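Local coordinates for protein esterase A (Caulobacter crescentus, PDB 5GKV) that is a penicillin-binding protein homologue of the beta-lactamase family that probably hydrolyses ester substrates, at residues A[300-314]-A[317-330]. Numbering follows the deposited sequence.
Sequences ATAERLRGRDLVLPY and SWGAGFMRNEPNFY
Ser317 OG gives its proton to Glu303 OE2 over 2.6 Å, using the carboxylate's anti lone pair, and at the same time accepts from Arg324 NH1 at 3.0 Å. The extended Glu303 side chain runs alongside Ser317 to reach this hydroxyl. Arg324 NH1 also makes a nearly straight salt bridge to Glu326 OE1 (2.9 Å), and both of its partners lie in the guanidinium plane, which fixes how that group is turned. Water 2 donates to Glu303 OE2 and Glu326 OE1 and accepts from Arg306 NH1; by joining the two carboxylates it probably eases their mutual repulsion. Arg306 lies stretched out past Ser317 and lays one guanidinium face over the Pro327 ring, NH2 coming to 3.4 Å from Pro327 CB, while its NE pairs with Glu315.

On the sheet face carrying Leu305 and Trp318, Leu305 CD2 lies beside Trp318 CB, both side chains pointing the same way. The indole presents its edge to Asp309: NE1 makes a weak 3.3 Å bond to OD1, which Ser167 also binds. Asp309 OD2 takes Val311 N and Leu312 N from opposite faces of its carboxylate, an Asx motif whose two bonds hold the chain turn.

Beyond the strand pair, Ala320 N bonds to Ala300 O (2.9 Å), and Ala320 CB sits over the centre of the Arg304 guanidinium. That arginine bends back at chi2 (48°) to give NH1 to Ala302 O, and its NE pairs with Glu123. Trp318 O takes Arg304 N while Trp318 N gives to Leu305 O, so Arg304 and Leu305 together face Trp318: a classic beta bulge at the open end of the hairpin of 305-306 and 315-318, between helix 294-301 and edge strand 323-324 of the large antiparallel sheet of this beta-lactamase-type fold.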
# COMPACT_ATOMS: atom_id res chain seq x y z
N ALA A 300 6.15 14.12 4.19
CA ALA A 300 5.48 13.10 3.37
C ALA A 300 4.01 12.93 3.75
O ALA A 300 3.20 12.55 2.90
CB ALA A 300 6.18 11.75 3.51
N THR A 301 3.65 13.13 5.01
CA THR A 301 2.30 12.77 5.41
C THR A 301 1.36 13.96 5.51
O THR A 301 0.16 13.75 5.74
CB THR A 301 2.32 12.02 6.76
OG1 THR A 301 2.91 12.86 7.77
CG2 THR A 301 3.13 10.74 6.64
N ALA A 302 1.85 15.19 5.33
CA ALA A 302 0.98 16.35 5.42
C ALA A 302 -0.13 16.26 4.38
O ALA A 302 0.08 15.80 3.25
CB ALA A 302 1.77 17.64 5.21
N GLU A 303 -1.33 16.70 4.77
CA GLU A 303 -2.46 16.69 3.86
C GLU A 303 -2.19 17.54 2.63
O GLU A 303 -1.90 18.73 2.74
CB GLU A 303 -3.71 17.21 4.57
CG GLU A 303 -4.93 17.17 3.67
CD GLU A 303 -6.19 17.60 4.40
OE1 GLU A 303 -6.48 18.81 4.42
OE2 GLU A 303 -6.88 16.72 4.96
N ARG A 304 -2.29 16.92 1.46
CA ARG A 304 -2.25 17.63 0.19
C ARG A 304 -3.62 18.14 -0.21
O ARG A 304 -3.77 19.29 -0.64
CB ARG A 304 -1.68 16.72 -0.90
CG ARG A 304 -0.18 16.85 -1.12
CD ARG A 304 0.58 16.80 0.19
NE ARG A 304 2.03 16.94 0.01
CZ ARG A 304 2.93 16.44 0.85
NH1 ARG A 304 2.53 15.75 1.94
NH2 ARG A 304 4.22 16.63 0.61
N LEU A 305 -4.64 17.29 -0.07
CA LEU A 305 -6.01 17.69 -0.33
C LEU A 305 -6.94 16.67 0.32
O LEU A 305 -6.53 15.55 0.67
CB LEU A 305 -6.32 17.81 -1.82
CG LEU A 305 -6.63 16.55 -2.61
CD1 LEU A 305 -7.23 16.95 -3.96
CD2 LEU A 305 -5.39 15.67 -2.78
N ARG A 306 -8.21 17.07 0.45
CA ARG A 306 -9.22 16.26 1.12
C ARG A 306 -10.57 16.51 0.46
O ARG A 306 -10.89 17.65 0.09
CB ARG A 306 -9.28 16.59 2.61
CG ARG A 306 -10.40 15.89 3.34
CD ARG A 306 -10.37 16.20 4.81
NE ARG A 306 -11.65 15.86 5.43
CZ ARG A 306 -11.88 15.88 6.73
NH1 ARG A 306 -10.91 16.21 7.57
NH2 ARG A 306 -13.09 15.56 7.20
N GLY A 307 -11.36 15.47 0.33
CA GLY A 307 -12.67 15.57 -0.29
C GLY A 307 -13.04 14.25 -0.92
O GLY A 307 -12.31 13.25 -0.82
N ARG A 308 -14.20 14.25 -1.57
CA ARG A 308 -14.69 13.06 -2.26
C ARG A 308 -13.74 12.67 -3.38
O ARG A 308 -13.44 13.47 -4.27
CB ARG A 308 -16.08 13.30 -2.85
CG ARG A 308 -16.93 12.04 -2.84
CD ARG A 308 -17.50 11.85 -1.44
NE ARG A 308 -17.97 10.50 -1.17
CZ ARG A 308 -18.29 10.08 0.05
NH1 ARG A 308 -18.19 10.92 1.08
NH2 ARG A 308 -18.72 8.84 0.23
N ASP A 309 -13.30 11.42 -3.37
CA ASP A 309 -12.43 10.94 -4.42
C ASP A 309 -13.25 10.57 -5.64
O ASP A 309 -14.36 10.03 -5.52
CB ASP A 309 -11.61 9.74 -3.94
CG ASP A 309 -10.45 9.41 -4.86
OD1 ASP A 309 -9.34 9.93 -4.62
OD2 ASP A 309 -10.65 8.62 -5.80
N LEU A 310 -12.72 10.87 -6.83
CA LEU A 310 -13.45 10.58 -8.06
C LEU A 310 -13.54 9.09 -8.35
O LEU A 310 -14.41 8.67 -9.13
CB LEU A 310 -12.80 11.30 -9.24
CG LEU A 310 -12.73 12.82 -9.15
CD1 LEU A 310 -11.81 13.41 -10.24
CD2 LEU A 310 -14.16 13.38 -9.24
N VAL A 311 -12.67 8.28 -7.75
CA VAL A 311 -12.56 6.86 -8.06
C VAL A 311 -12.95 5.99 -6.87
O VAL A 311 -13.82 5.12 -6.97
CB VAL A 311 -11.13 6.51 -8.56
CG1 VAL A 311 -11.00 5.02 -8.80
CG2 VAL A 311 -10.81 7.29 -9.84
N LEU A 312 -12.32 6.21 -5.72
CA LEU A 312 -12.73 5.50 -4.52
C LEU A 312 -13.94 6.19 -3.91
O LEU A 312 -13.95 7.41 -3.78
CB LEU A 312 -11.58 5.42 -3.51
CG LEU A 312 -10.34 4.66 -4.00
CD1 LEU A 312 -9.20 4.72 -2.98
CD2 LEU A 312 -10.67 3.21 -4.33
N PRO A 313 -14.98 5.45 -3.57
CA PRO A 313 -16.23 6.07 -3.11
C PRO A 313 -16.19 6.49 -1.64
O PRO A 313 -16.96 5.99 -0.80
CB PRO A 313 -17.26 4.97 -3.39
CG PRO A 313 -16.50 3.69 -3.25
CD PRO A 313 -15.10 4.00 -3.78
N TYR A 314 -15.29 7.42 -1.33
CA TYR A 314 -15.03 7.87 0.03
C TYR A 314 -14.53 9.30 0.02
O TYR A 314 -13.92 9.75 -0.96
CB TYR A 314 -13.96 7.02 0.74
CG TYR A 314 -14.24 5.53 0.85
CD1 TYR A 314 -14.78 4.98 2.01
CD2 TYR A 314 -13.92 4.67 -0.19
CE1 TYR A 314 -15.03 3.61 2.10
CE2 TYR A 314 -14.15 3.32 -0.11
CZ TYR A 314 -14.70 2.79 1.04
OH TYR A 314 -14.93 1.43 1.10
N SER A 317 -8.47 12.01 2.78
CA SER A 317 -7.41 12.98 3.00
C SER A 317 -6.11 12.31 2.55
O SER A 317 -5.69 11.31 3.13
CB SER A 317 -7.35 13.39 4.47
OG SER A 317 -6.21 14.19 4.77
N TRP A 318 -5.50 12.85 1.50
CA TRP A 318 -4.28 12.29 0.93
C TRP A 318 -3.06 13.07 1.39
O TRP A 318 -3.04 14.31 1.29
CB TRP A 318 -4.32 12.32 -0.60
CG TRP A 318 -5.21 11.31 -1.25
CD1 TRP A 318 -6.37 11.56 -1.95
CD2 TRP A 318 -5.01 9.89 -1.30
NE1 TRP A 318 -6.89 10.38 -2.41
CE2 TRP A 318 -6.07 9.34 -2.03
CE3 TRP A 318 -4.01 9.03 -0.79
CZ2 TRP A 318 -6.19 7.97 -2.26
CZ3 TRP A 318 -4.13 7.67 -1.02
CH2 TRP A 318 -5.21 7.15 -1.75
N GLY A 319 -2.04 12.36 1.87
CA GLY A 319 -0.68 12.84 1.91
C GLY A 319 0.01 12.54 0.59
O GLY A 319 -0.62 12.32 -0.44
N ALA A 320 1.35 12.52 0.63
CA ALA A 320 2.14 12.25 -0.58
C ALA A 320 2.26 10.73 -0.80
O ALA A 320 3.31 10.11 -0.63
CB ALA A 320 3.51 12.91 -0.47
N GLY A 321 1.13 10.15 -1.22
CA GLY A 321 1.00 8.72 -1.45
C GLY A 321 0.43 7.93 -0.29
O GLY A 321 -0.16 6.87 -0.51
N PHE A 322 0.57 8.43 0.94
CA PHE A 322 -0.08 7.81 2.10
C PHE A 322 -1.54 8.27 2.20
O PHE A 322 -1.86 9.44 1.95
CB PHE A 322 0.66 8.18 3.40
CG PHE A 322 2.08 7.67 3.49
CD1 PHE A 322 2.33 6.32 3.71
CD2 PHE A 322 3.16 8.55 3.43
CE1 PHE A 322 3.64 5.84 3.83
CE2 PHE A 322 4.49 8.08 3.53
CZ PHE A 322 4.72 6.72 3.73
N MET A 323 -2.41 7.35 2.59
CA MET A 323 -3.76 7.73 3.00
C MET A 323 -3.71 8.16 4.46
O MET A 323 -3.21 7.43 5.31
CB MET A 323 -4.73 6.56 2.81
CG MET A 323 -6.19 6.94 3.07
SD MET A 323 -7.36 5.60 2.72
CE MET A 323 -6.30 4.43 1.80
N ARG A 324 -4.19 9.37 4.74
CA ARG A 324 -4.32 9.78 6.13
C ARG A 324 -5.61 9.20 6.72
O ARG A 324 -6.49 8.73 6.01
CB ARG A 324 -4.30 11.31 6.22
CG ARG A 324 -3.05 11.91 5.56
CD ARG A 324 -3.00 13.44 5.66
NE ARG A 324 -2.76 13.87 7.03
CZ ARG A 324 -3.68 14.37 7.84
NH1 ARG A 324 -4.93 14.51 7.41
NH2 ARG A 324 -3.36 14.73 9.08
N ASN A 325 -5.69 9.19 8.05
CA ASN A 325 -6.70 8.38 8.72
C ASN A 325 -8.06 9.08 8.72
O ASN A 325 -9.08 8.48 8.35
CB ASN A 325 -6.23 8.02 10.13
CG ASN A 325 -7.06 6.90 10.76
OD1 ASN A 325 -7.66 6.07 10.06
ND2 ASN A 325 -7.08 6.87 12.08
N GLU A 326 -8.11 10.34 9.12
CA GLU A 326 -9.35 11.11 9.04
C GLU A 326 -9.74 11.23 7.58
O GLU A 326 -8.86 11.34 6.72
CB GLU A 326 -9.20 12.49 9.67
CG GLU A 326 -7.96 13.24 9.19
CD GLU A 326 -7.93 14.69 9.67
OE1 GLU A 326 -7.04 15.43 9.24
OE2 GLU A 326 -8.81 15.08 10.48
N PRO A 327 -11.05 11.24 7.28
CA PRO A 327 -12.17 11.26 8.23
C PRO A 327 -12.81 9.90 8.50
O PRO A 327 -13.86 9.84 9.14
CB PRO A 327 -13.19 12.16 7.51
CG PRO A 327 -13.04 11.73 6.08
CD PRO A 327 -11.54 11.42 5.90
N ASN A 328 -12.21 8.80 8.03
CA ASN A 328 -12.88 7.52 8.15
C ASN A 328 -12.40 6.70 9.34
O ASN A 328 -13.16 5.84 9.82
CB ASN A 328 -12.70 6.72 6.85
CG ASN A 328 -13.17 7.50 5.63
OD1 ASN A 328 -14.36 7.75 5.47
ND2 ASN A 328 -12.22 7.90 4.76
N PHE A 329 -11.19 6.94 9.82
CA PHE A 329 -10.66 6.32 11.04
C PHE A 329 -10.60 4.79 10.93
O PHE A 329 -10.80 4.07 11.91
CB PHE A 329 -11.45 6.76 12.27
CG PHE A 329 -11.31 8.23 12.54
CD1 PHE A 329 -10.23 8.71 13.27
CD2 PHE A 329 -12.23 9.14 12.00
CE1 PHE A 329 -10.07 10.08 13.48
CE2 PHE A 329 -12.07 10.51 12.22
CZ PHE A 329 -11.00 10.97 12.96
N TYR A 330 -10.29 4.30 9.73
CA TYR A 330 -10.09 2.87 9.57
C TYR A 330 -8.77 2.39 10.16
O TYR A 330 -8.59 1.17 10.27
CB TYR A 330 -10.16 2.50 8.09
CG TYR A 330 -11.52 2.75 7.48
CD1 TYR A 330 -12.70 2.46 8.19
CD2 TYR A 330 -11.63 3.25 6.20
CE1 TYR A 330 -13.95 2.67 7.61
CE2 TYR A 330 -12.87 3.48 5.62
CZ TYR A 330 -14.01 3.19 6.32
OH TYR A 330 -15.23 3.41 5.71
O HOH W 1 -0.07 14.86 8.91
O HOH W 2 -8.10 17.14 7.39